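Local coordinates for EKC/KEOPS complex subunit PCC1 (Saccharomyces cerevisiae, PDB 4WXA), which serves as the dimerization module of the EKC/KEOPS complex, which is required for making the t6A37 modification in tRNAs that read codons beginning with adenine, at residues L13-P18 with V56-I61; Q41-D46 with R64-G69. All coordinates share one frame; numbering follows the deposited sequence.

Contact 1: L13-P18 with V56-I61; sequences LELKIP and VQFRSI
Leu13 to Leu15 pair antiparallel with Val56 to Phe58, the strand axes approaching to 4.8 Å at 166°. They join the strand that is outermost within this chain to the middle strand of the three-stranded antiparallel Pcc1 sheet. Leu13 with Phe58 and Leu15 with Val56 are hydrogen-bonded pairs; Glu14 with Gln57 is the non-hydrogen-bonded pair between them. Leu15 N gives Val56 O a nearly straight bond of 2.8 Å. On the Leu13, Leu15, Val56 and Phe58 face, Leu13 and Phe58 lie side by side and point the same way, with Leu13 CD2 3.9 Å from Phe58 CD1. The Phe58 ring turns its edge to Leu13 O, which lies in the ring plane. Leu66 and Val70 of helix 63-88 also touch the Phe58 side chain. On the other face, Glu14 and Gln57 cross at about a right angle, and Gln57 OE1 comes within 3.4 Å of Glu14 CB. Gln57 is bent at chi2 (60°), and its NE2 bonds back to the next carbonyl, Phe58 O, at 3.1 Å. An alanine at Gln57 would probably leave Phe58 O without its second donor and Glu14 CB without its amide neighbour. Strand 11-18 also pairs with a strand of the GON7 chain, so the sheet continues across that interface. Leu13 N and Gln57 NE2 reach Phe58 O from opposite faces of the carbonyl plane.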
ATOM      1  N   LEU A  13      -3.594  -5.741   0.853  1.00 36.37           N
ATOM      2  CA  LEU A  13      -4.226  -4.673   0.167  1.00 35.13           C
ATOM      3  C   LEU A  13      -4.047  -4.832  -1.359  1.00 35.86           C
ATOM      4  O   LEU A  13      -3.000  -5.244  -1.842  1.00 33.96           O
ATOM      5  CB  LEU A  13      -3.589  -3.400   0.626  1.00 35.98           C
ATOM      6  CG  LEU A  13      -4.261  -2.107   0.152  1.00 37.18           C
ATOM      7  CD1 LEU A  13      -4.002  -1.103   1.192  1.00 41.77           C
ATOM      8  CD2 LEU A  13      -3.657  -1.569  -1.104  1.00 44.60           C
ATOM      9  N   GLU A  14      -5.078  -4.529  -2.110  1.00 37.37           N
ATOM     10  CA  GLU A  14      -4.969  -4.561  -3.575  1.00 33.85           C
ATOM     11  C   GLU A  14      -5.366  -3.228  -4.117  1.00 32.47           C
ATOM     12  O   GLU A  14      -6.409  -2.635  -3.817  1.00 31.35           O
ATOM     13  CB  GLU A  14      -5.755  -5.689  -4.202  1.00 38.62           C
ATOM     14  CG  GLU A  14      -5.945  -5.472  -5.694  1.00 51.02           C
ATOM     15  CD  GLU A  14      -6.017  -6.751  -6.503  1.00 50.75           C
ATOM     16  OE1 GLU A  14      -7.023  -7.481  -6.385  1.00 50.02           O
ATOM     17  OE2 GLU A  14      -5.092  -7.009  -7.299  1.00 55.22           O
ATOM     18  N   LEU A  15      -4.491  -2.748  -4.936  1.00 28.94           N
ATOM     19  CA  LEU A  15      -4.669  -1.492  -5.560  1.00 32.30           C
ATOM     20  C   LEU A  15      -4.932  -1.663  -7.082  1.00 34.42           C
ATOM     21  O   LEU A  15      -4.217  -2.412  -7.758  1.00 35.73           O
ATOM     22  CB  LEU A  15      -3.396  -0.783  -5.309  1.00 35.82           C
ATOM     23  CG  LEU A  15      -3.280   0.616  -5.865  1.00 46.22           C
ATOM     24  CD1 LEU A  15      -4.307   1.576  -5.276  1.00 53.96           C
ATOM     25  CD2 LEU A  15      -1.884   1.122  -5.501  1.00 45.10           C
ATOM     26  N   LYS A  16      -5.985  -1.049  -7.614  1.00 39.08           N
ATOM     27  CA  LYS A  16      -6.274  -1.157  -9.107  1.00 38.60           C
ATOM     28  C   LYS A  16      -6.223   0.206  -9.773  1.00 38.94           C
ATOM     29  O   LYS A  16      -6.898   1.137  -9.331  1.00 40.86           O
ATOM     30  CB  LYS A  16      -7.622  -1.766  -9.369  1.00 38.82           C
ATOM     31  CG  LYS A  16      -7.996  -2.944  -8.484  1.00 48.45           C
ATOM     32  CD  LYS A  16      -9.285  -3.521  -9.005  1.00 68.91           C
ATOM     33  CE  LYS A  16      -9.605  -4.883  -8.456  1.00 75.87           C
ATOM     34  NZ  LYS A  16     -10.025  -4.866  -7.032  1.00 80.24           N
ATOM     35  N   ILE A  17      -5.409   0.339 -10.813  1.00 34.63           N
ATOM     36  CA  ILE A  17      -5.137   1.642 -11.384  1.00 34.22           C
ATOM     37  C   ILE A  17      -5.469   1.668 -12.884  1.00 38.45           C
ATOM     38  O   ILE A  17      -4.741   1.126 -13.680  1.00 41.34           O
ATOM     39  CB  ILE A  17      -3.667   1.998 -11.169  1.00 34.90           C
ATOM     40  CG1 ILE A  17      -3.391   2.131  -9.658  1.00 37.25           C
ATOM     41  CG2 ILE A  17      -3.267   3.313 -11.811  1.00 33.23           C
ATOM     42  CD1 ILE A  17      -2.123   1.398  -9.345  1.00 37.27           C
ATOM     43  N   PRO A  18      -6.585   2.320 -13.269  1.00 34.78           N
ATOM     44  CA  PRO A  18      -7.019   2.370 -14.655  1.00 38.49           C
ATOM     45  C   PRO A  18      -6.275   3.369 -15.479  1.00 39.86           C
ATOM     46  O   PRO A  18      -6.361   4.546 -15.238  1.00 44.29           O
ATOM     47  CB  PRO A  18      -8.486   2.736 -14.589  1.00 37.71           C
ATOM     48  CG  PRO A  18      -8.840   2.758 -13.169  1.00 42.84           C
ATOM     49  CD  PRO A  18      -7.601   2.805 -12.349  1.00 39.67           C
ATOM     50  N   VAL A  56      -1.885  -4.158  -8.343  1.00 31.18           N
ATOM     51  CA  VAL A  56      -0.783  -4.317  -7.395  1.00 27.11           C
ATOM     52  C   VAL A  56      -1.334  -4.900  -6.067  1.00 30.69           C
ATOM     53  O   VAL A  56      -2.140  -4.285  -5.356  1.00 29.70           O
ATOM     54  CB  VAL A  56      -0.172  -2.967  -7.038  1.00 30.71           C
ATOM     55  CG1 VAL A  56       1.124  -3.138  -6.249  1.00 32.35           C
ATOM     56  CG2 VAL A  56       0.204  -2.197  -8.243  1.00 32.80           C
ATOM     57  N   GLN A  57      -0.909  -6.102  -5.766  1.00 28.37           N
ATOM     58  CA  GLN A  57      -1.309  -6.856  -4.613  1.00 28.72           C
ATOM     59  C   GLN A  57      -0.137  -6.833  -3.564  1.00 31.80           C
ATOM     60  O   GLN A  57       0.995  -7.300  -3.854  1.00 30.35           O
ATOM     61  CB  GLN A  57      -1.578  -8.246  -5.097  1.00 28.95           C
ATOM     62  CG  GLN A  57      -2.031  -9.261  -4.081  1.00 34.08           C
ATOM     63  CD  GLN A  57      -3.341  -8.819  -3.438  1.00 38.25           C
ATOM     64  OE1 GLN A  57      -4.386  -8.777  -4.110  1.00 44.40           O
ATOM     65  NE2 GLN A  57      -3.276  -8.423  -2.153  1.00 39.76           N
ATOM     66  N   PHE A  58      -0.399  -6.192  -2.410  1.00 30.25           N
ATOM     67  CA  PHE A  58       0.483  -6.258  -1.222  1.00 32.35           C
ATOM     68  C   PHE A  58       0.006  -7.303  -0.216  1.00 33.46           C
ATOM     69  O   PHE A  58      -1.195  -7.524  -0.064  1.00 42.50           O
ATOM     70  CB  PHE A  58       0.477  -4.912  -0.525  1.00 31.55           C
ATOM     71  CG  PHE A  58       0.725  -3.756  -1.433  1.00 33.69           C
ATOM     72  CD1 PHE A  58      -0.303  -3.199  -2.152  1.00 37.99           C
ATOM     73  CD2 PHE A  58       1.991  -3.213  -1.568  1.00 33.85           C
ATOM     74  CE1 PHE A  58      -0.087  -2.106  -3.011  1.00 35.05           C
ATOM     75  CE2 PHE A  58       2.220  -2.141  -2.408  1.00 35.66           C
ATOM     76  CZ  PHE A  58       1.163  -1.585  -3.145  1.00 33.14           C
ATOM     77  N   ARG A  59       0.942  -7.915   0.474  1.00 38.17           N
ATOM     78  CA  ARG A  59       0.708  -8.867   1.555  1.00 38.11           C
ATOM     79  C   ARG A  59       1.739  -8.518   2.609  1.00 41.98           C
ATOM     80  O   ARG A  59       2.916  -8.265   2.282  1.00 46.47           O
ATOM     81  CB  ARG A  59       0.910 -10.311   1.115  1.00 43.92           C
ATOM     82  CG  ARG A  59       0.078 -10.691  -0.095  1.00 56.22           C
ATOM     83  CD  ARG A  59       0.116 -12.178  -0.449  1.00 62.10           C
ATOM     84  NE  ARG A  59       1.311 -12.518  -1.223  1.00 76.15           N
ATOM     85  CZ  ARG A  59       1.534 -12.097  -2.472  1.00 86.12           C
ATOM     86  N   SER A  60       1.332  -8.481   3.875  1.00 42.18           N
ATOM     87  CA  SER A  60       2.266  -8.078   4.945  1.00 42.72           C
ATOM     88  C   SER A  60       1.899  -8.698   6.256  1.00 42.40           C
ATOM     89  O   SER A  60       0.769  -9.127   6.456  1.00 46.10           O
ATOM     90  CB  SER A  60       2.205  -6.579   5.077  1.00 46.57           C
ATOM     91  OG  SER A  60       3.094  -6.107   6.045  1.00 54.32           O
ATOM     92  N   ILE A  61       2.848  -8.749   7.163  1.00 43.72           N
ATOM     93  CA  ILE A  61       2.581  -9.351   8.471  1.00 46.85           C
ATOM     94  C   ILE A  61       1.796  -8.451   9.400  1.00 46.83           C
ATOM     95  O   ILE A  61       1.197  -8.958  10.356  1.00 45.97           O
ATOM     96  CB  ILE A  61       3.845  -9.766   9.234  1.00 46.10           C
ATOM     97  CG1 ILE A  61       4.778  -8.577   9.423  1.00 46.99           C
ATOM     98  CG2 ILE A  61       4.486 -10.944   8.519  1.00 49.57           C
ATOM     99  CD1 ILE A  61       5.882  -8.834  10.448  1.00 52.18           C
TER

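Contact 2: Q41-D46 with R64-G69; sequences QDFQVD and RVLRVG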
ATOM      1  N   GLN A  41      10.318 -11.585   4.086  1.00 54.04           N
ATOM      2  CA  GLN A  41       9.549 -12.343   5.068  1.00 51.92           C
ATOM      3  C   GLN A  41       8.388 -11.503   5.622  1.00 49.93           C
ATOM      4  O   GLN A  41       7.422 -12.085   6.097  1.00 50.26           O
ATOM      5  CB  GLN A  41      10.384 -12.783   6.276  1.00 57.77           C
ATOM      6  CG  GLN A  41      11.602 -13.677   6.015  1.00 66.49           C
ATOM      7  CD  GLN A  41      12.738 -13.026   5.203  1.00 70.70           C
ATOM      8  OE1 GLN A  41      12.755 -11.817   4.927  1.00 70.05           O
ATOM      9  NE2 GLN A  41      13.675 -13.852   4.784  1.00 82.85           N
ATOM     10  N   ASP A  42       8.475 -10.167   5.582  1.00 47.60           N
ATOM     11  CA  ASP A  42       7.454  -9.289   6.211  1.00 49.61           C
ATOM     12  C   ASP A  42       6.454  -8.648   5.223  1.00 47.59           C
ATOM     13  O   ASP A  42       5.362  -8.226   5.557  1.00 47.29           O
ATOM     14  CB  ASP A  42       8.167  -8.144   6.919  1.00 50.14           C
ATOM     15  CG  ASP A  42       8.844  -8.581   8.222  1.00 57.55           C
ATOM     16  OD1 ASP A  42       8.757  -9.807   8.582  1.00 54.94           O
ATOM     17  OD2 ASP A  42       9.455  -7.667   8.858  1.00 56.14           O
ATOM     18  N   PHE A  43       6.902  -8.517   4.005  1.00 45.55           N
ATOM     19  CA  PHE A  43       6.262  -7.658   3.068  1.00 47.58           C
ATOM     20  C   PHE A  43       6.553  -8.243   1.682  1.00 46.35           C
ATOM     21  O   PHE A  43       7.672  -8.673   1.401  1.00 50.68           O
ATOM     22  CB  PHE A  43       6.803  -6.245   3.208  1.00 43.02           C
ATOM     23  CG  PHE A  43       6.201  -5.307   2.243  1.00 44.15           C
ATOM     24  CD1 PHE A  43       4.961  -4.792   2.458  1.00 39.56           C
ATOM     25  CD2 PHE A  43       6.877  -4.961   1.079  1.00 43.87           C
ATOM     26  CE1 PHE A  43       4.391  -3.938   1.515  1.00 41.53           C
ATOM     27  CE2 PHE A  43       6.311  -4.088   0.151  1.00 39.36           C
ATOM     28  CZ  PHE A  43       5.067  -3.590   0.366  1.00 38.45           C
ATOM     29  N   GLN A  44       5.513  -8.314   0.888  1.00 42.88           N
ATOM     30  CA  GLN A  44       5.584  -8.760  -0.463  1.00 44.96           C
ATOM     31  C   GLN A  44       4.676  -7.977  -1.338  1.00 39.19           C
ATOM     32  O   GLN A  44       3.615  -7.498  -0.893  1.00 34.25           O
ATOM     33  CB  GLN A  44       5.246 -10.222  -0.555  1.00 54.51           C
ATOM     34  CG  GLN A  44       6.535 -10.936  -0.789  1.00 69.20           C
ATOM     35  CD  GLN A  44       6.495 -12.351  -0.353  1.00 79.41           C
ATOM     36  OE1 GLN A  44       5.689 -13.167  -0.878  1.00102.61           O
ATOM     37  NE2 GLN A  44       7.370 -12.679   0.596  1.00 82.54           N
ATOM     38  N   VAL A  45       5.152  -7.762  -2.560  1.00 36.34           N
ATOM     39  CA  VAL A  45       4.382  -7.054  -3.577  1.00 38.03           C
ATOM     40  C   VAL A  45       4.454  -7.798  -4.912  1.00 38.96           C
ATOM     41  O   VAL A  45       5.507  -8.313  -5.278  1.00 38.52           O
ATOM     42  CB  VAL A  45       4.797  -5.590  -3.664  1.00 36.08           C
ATOM     43  CG1 VAL A  45       6.212  -5.481  -4.004  1.00 39.47           C
ATOM     44  CG2 VAL A  45       3.955  -4.833  -4.704  1.00 35.67           C
ATOM     45  N   ASP A  46       3.300  -7.957  -5.528  1.00 36.53           N
ATOM     46  CA  ASP A  46       3.116  -8.561  -6.849  1.00 38.60           C
ATOM     47  C   ASP A  46       2.373  -7.582  -7.676  1.00 39.12           C
ATOM     48  O   ASP A  46       1.410  -6.937  -7.199  1.00 37.18           O
ATOM     49  CB  ASP A  46       2.264  -9.824  -6.758  1.00 44.15           C
ATOM     50  CG  ASP A  46       2.978 -10.931  -5.995  1.00 52.54           C
ATOM     51  OD1 ASP A  46       4.229 -10.917  -6.048  1.00 76.42           O
ATOM     52  OD2 ASP A  46       2.329 -11.794  -5.334  1.00 60.28           O
ATOM     53  N   ARG A  64       1.826  -1.937  10.254  1.00 57.44           N
ATOM     54  CA  ARG A  64       2.950  -0.998  10.312  1.00 58.50           C
ATOM     55  C   ARG A  64       3.792  -1.175   9.043  1.00 55.99           C
ATOM     56  O   ARG A  64       4.071  -0.209   8.340  1.00 55.91           O
ATOM     57  CB  ARG A  64       3.771  -1.260  11.554  1.00 63.07           C
ATOM     58  CG  ARG A  64       5.077  -0.477  11.717  1.00 71.10           C
ATOM     59  CD  ARG A  64       6.001  -1.161  12.736  1.00 75.04           C
ATOM     60  NE  ARG A  64       7.280  -0.451  12.890  1.00 83.80           N
ATOM     61  CZ  ARG A  64       8.381  -0.978  13.430  1.00 76.93           C
ATOM     62  N   VAL A  65       4.169  -2.418   8.777  1.00 48.68           N
ATOM     63  CA  VAL A  65       4.912  -2.746   7.598  1.00 51.32           C
ATOM     64  C   VAL A  65       4.138  -2.354   6.343  1.00 46.03           C
ATOM     65  O   VAL A  65       4.641  -1.651   5.494  1.00 42.86           O
ATOM     66  CB  VAL A  65       5.181  -4.241   7.548  1.00 55.65           C
ATOM     67  CG1 VAL A  65       5.798  -4.636   6.212  1.00 53.67           C
ATOM     68  CG2 VAL A  65       6.092  -4.630   8.703  1.00 59.62           C
ATOM     69  N   LEU A  66       2.893  -2.764   6.271  1.00 45.88           N
ATOM     70  CA  LEU A  66       2.060  -2.405   5.120  1.00 45.21           C
ATOM     71  C   LEU A  66       2.106  -0.905   4.856  1.00 49.70           C
ATOM     72  O   LEU A  66       2.357  -0.496   3.719  1.00 54.46           O
ATOM     73  CB  LEU A  66       0.636  -2.910   5.317  1.00 43.05           C
ATOM     74  CG  LEU A  66      -0.275  -2.938   4.112  1.00 42.95           C
ATOM     75  CD1 LEU A  66       0.192  -3.983   3.097  1.00 46.12           C
ATOM     76  CD2 LEU A  66      -1.678  -3.258   4.545  1.00 38.08           C
ATOM     77  N   ARG A  67       1.916  -0.077   5.888  1.00 53.41           N
ATOM     78  CA  ARG A  67       1.785   1.375   5.661  1.00 55.14           C
ATOM     79  C   ARG A  67       3.047   1.899   4.983  1.00 55.65           C
ATOM     80  O   ARG A  67       2.963   2.618   3.962  1.00 51.56           O
ATOM     81  CB  ARG A  67       1.518   2.140   6.956  1.00 52.46           C
ATOM     82  CG  ARG A  67       1.324   3.655   6.797  1.00 56.50           C
ATOM     83  CD  ARG A  67       1.426   4.441   8.128  1.00 62.60           C
ATOM     84  N   VAL A  68       4.195   1.544   5.561  1.00 50.35           N
ATOM     85  CA  VAL A  68       5.489   1.898   4.991  1.00 55.03           C
ATOM     86  C   VAL A  68       5.639   1.473   3.506  1.00 54.16           C
ATOM     87  O   VAL A  68       6.125   2.248   2.686  1.00 54.52           O
ATOM     88  CB  VAL A  68       6.641   1.222   5.769  1.00 59.03           C
ATOM     89  CG1 VAL A  68       7.986   1.418   5.068  1.00 58.51           C
ATOM     90  CG2 VAL A  68       6.717   1.761   7.181  1.00 62.23           C
ATOM     91  N   GLY A  69       5.251   0.238   3.198  1.00 51.29           N
ATOM     92  CA  GLY A  69       5.488  -0.355   1.887  1.00 51.46           C
ATOM     93  C   GLY A  69       4.576   0.231   0.827  1.00 49.30           C
ATOM     94  O   GLY A  69       5.047   0.602  -0.267  1.00 46.28           O
TER
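Val65 is the first residue of 64-69 to meet 41-46, and it does so through one methyl group. Its CG1 lies anti to the backbone N (chi1 172°) and packs 3.6 Å from Phe43 CB. The same methyl is 3.7 Å from Asp42 O, so it touches both the end of the loop and the start of the strand. Asp42 O has a polar partner of its own, the hydroxyl of Ser60. Val65 also touches Leu38 of the loop before strand 43-50. Leu66 comes next. Its CB points away from the strand, but the end of the side chain turns back. Leu66 CD1 reaches the edge of the Phe43 ring, near the ring plane, at 4.5 Å from CE1. This is a light contact, and Leu66 also packs on Tyr8 of the GON7 chain. One turn after Val65 stands Gly69, whose N bonds to Val65 O at 3.0 Å within the helix. Phe43 CG is anti to its backbone N (chi1 179°), and the far end of the ring meets the glycine, with CZ 3.6 Å from Gly69 CA. With no side chain here, the ring sits against bare helix backbone; a CB would run into Phe43 CE1. No hydrogen bond crosses the contact. The strand and helix axes come to 9.3 Å and cross at -44°. This is a helix packed on the face of an antiparallel sheet, in a two-layer alpha+beta fold, the chain running beta-alpha-beta-beta-alpha.

Contact 2 borders contact 1 along strand 53-60, the neighbour of strand 43-50; the centres are about 10 Å apart. Strand 43-50 flanks strand 53-60 on the side away from strand 11-18. Two probable backbone hydrogen bonds tie the contacts together: Gln57 N to Asp46 O and Arg59 O to Gln44 N, each 2.9 Å. Phe58 of contact 1 touches Phe43 and Leu66 of contact 2, so both contacts feed one apolar layer between sheet and helix. Ser60 OG lies close to Val65 CG1. GON7 packs on both contacts, but its strand pairs with 13-16. A glycerol, probably from crystallisation, bonds to Gln57 OE1 at contact 1.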